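Local structure of molybdopterin-guanine dinucleotide biosynthesis protein B (4OYH) at residues A[13-18]-A[119-124]. The protein binds GTP, probably with weak intrinsic GTPase activity, and may act as an adapter in making and using the molybdopterin guanine dinucleotide cofactor. The protein carries 2 engineered substitutions. Residues are numbered along the deposited sequence; the frame is centred on the assembly and turned at random.
Sequences VQVVGF and VVILSE
Strands 13-16 and 119-122 are parallel neighbours in the middle of the sheet, joined by three main-chain hydrogen bonds and two pairs of apolar side chains; the first of them runs into the probable P-loop. Their axes run 4.9 Å apart at 14°. V119 N donates a hydrogen bond to Q14 O (2.7 Å) from above the carbonyl plane, whereas V16 N to V119 O (3.0 Å) and I121 N to V16 O (2.9 Å) lie almost along the C=O axis. All three are nearly straight at hydrogen.

The side chains then sort by face. On one, V16 meets its bridge partner V120: CG2 of V16 occupies the crowded position between its own N and carbonyl carbon (chi1 -53°), which brings it within 3.6 Å of V120 CG2, the branch beside V120 N. The two side chains cross obliquely. On the other face, V15 points CG1 anti to its backbone N (chi1 -179°) and packs diagonally against I121, with V15 CG1 to I121 CG1 at 4.0 Å. I121 CG1 stands beside its own N, so that it also lies 3.7 Å from V16 O, the acceptor of I121 N.

G17 belongs to what is probably the Walker A sequence, where I121 touches S21, a likely GTP-binding residue. Q14 turns its amide away from V119, and NE2 hydrogen-bonds to F111 O. Strand 105-109 flanks 12-16 on its other edge, and 136-141 lies beyond 118-122; helix 161-171 covers V13 and V119, while helix 127-130 packs on V120 across the sheet.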
# COMPACT_ATOMS: atom_id res chain seq x y z
N VAL A 13 11.71 14.00 -8.82
CA VAL A 13 11.16 15.29 -9.18
C VAL A 13 9.79 15.46 -8.59
O VAL A 13 8.96 14.53 -8.51
CB VAL A 13 11.10 15.46 -10.67
CG1 VAL A 13 10.65 16.86 -11.00
CG2 VAL A 13 12.48 15.21 -11.25
N GLN A 14 9.53 16.69 -8.16
CA GLN A 14 8.22 17.01 -7.65
C GLN A 14 7.43 17.95 -8.59
O GLN A 14 7.97 18.70 -9.40
CB GLN A 14 8.32 17.64 -6.28
CG GLN A 14 9.22 16.99 -5.30
CD GLN A 14 9.29 17.77 -3.99
OE1 GLN A 14 10.38 18.10 -3.49
NE2 GLN A 14 8.14 18.02 -3.40
N VAL A 15 6.12 17.88 -8.43
CA VAL A 15 5.18 18.82 -9.03
C VAL A 15 4.33 19.49 -7.95
O VAL A 15 3.67 18.81 -7.16
CB VAL A 15 4.26 18.14 -10.03
CG1 VAL A 15 3.33 19.17 -10.65
CG2 VAL A 15 5.09 17.46 -11.10
N VAL A 16 4.41 20.81 -7.90
CA VAL A 16 3.70 21.60 -6.92
C VAL A 16 2.95 22.72 -7.61
O VAL A 16 3.35 23.20 -8.65
CB VAL A 16 4.64 22.19 -5.84
CG1 VAL A 16 5.47 21.13 -5.23
CG2 VAL A 16 5.47 23.30 -6.38
N GLY A 17 1.84 23.13 -7.00
CA GLY A 17 0.87 24.01 -7.63
C GLY A 17 -0.43 23.93 -6.82
O GLY A 17 -0.74 22.88 -6.28
N PHE A 18 -1.15 25.05 -6.71
CA PHE A 18 -2.52 25.08 -6.15
C PHE A 18 -3.46 24.12 -6.86
O PHE A 18 -3.23 23.69 -8.00
CB PHE A 18 -3.11 26.51 -6.22
CG PHE A 18 -2.39 27.48 -5.30
CD1 PHE A 18 -2.43 27.30 -3.94
CD2 PHE A 18 -1.65 28.52 -5.79
CE1 PHE A 18 -1.77 28.15 -3.10
CE2 PHE A 18 -1.00 29.36 -4.95
CZ PHE A 18 -1.05 29.17 -3.61
N VAL A 119 8.93 21.09 -10.20
CA VAL A 119 8.36 21.89 -11.26
C VAL A 119 7.14 22.59 -10.61
O VAL A 119 6.38 21.96 -9.87
CB VAL A 119 8.03 21.00 -12.47
CG1 VAL A 119 6.98 21.63 -13.34
CG2 VAL A 119 9.31 20.73 -13.25
N VAL A 120 7.02 23.89 -10.83
CA VAL A 120 5.96 24.70 -10.21
C VAL A 120 4.99 25.09 -11.31
O VAL A 120 5.42 25.63 -12.32
CB VAL A 120 6.51 25.98 -9.51
CG1 VAL A 120 5.37 26.85 -8.96
CG2 VAL A 120 7.44 25.61 -8.39
N ILE A 121 3.72 24.74 -11.12
CA ILE A 121 2.60 25.17 -11.97
C ILE A 121 1.92 26.41 -11.36
O ILE A 121 1.49 26.38 -10.22
CB ILE A 121 1.51 24.15 -12.11
CG1 ILE A 121 2.04 22.72 -12.10
CG2 ILE A 121 0.67 24.45 -13.36
CD1 ILE A 121 2.93 22.38 -13.21
N LEU A 122 1.91 27.50 -12.12
CA LEU A 122 1.23 28.74 -11.74
C LEU A 122 -0.07 28.91 -12.52
O LEU A 122 -0.07 28.87 -13.75
CB LEU A 122 2.13 29.93 -12.01
CG LEU A 122 3.03 30.42 -10.88
CD1 LEU A 122 3.09 29.46 -9.74
CD2 LEU A 122 4.38 30.66 -11.40
N SER A 123 -1.17 29.08 -11.80
CA SER A 123 -2.42 29.49 -12.45
C SER A 123 -2.37 31.00 -12.68
O SER A 123 -2.87 31.48 -13.68
CB SER A 123 -3.66 29.11 -11.61
OG SER A 123 -3.76 29.88 -10.43
N GLU A 124 -1.71 31.71 -11.78
CA GLU A 124 -1.59 33.18 -11.83
C GLU A 124 -0.21 33.63 -11.33
O GLU A 124 0.36 33.02 -10.43
CB GLU A 124 -2.69 33.83 -10.97
CG GLU A 124 -2.87 35.34 -11.19
CD GLU A 124 -4.19 35.71 -11.88
OE1 GLU A 124 -4.29 36.84 -12.42
OE2 GLU A 124 -5.14 34.88 -11.88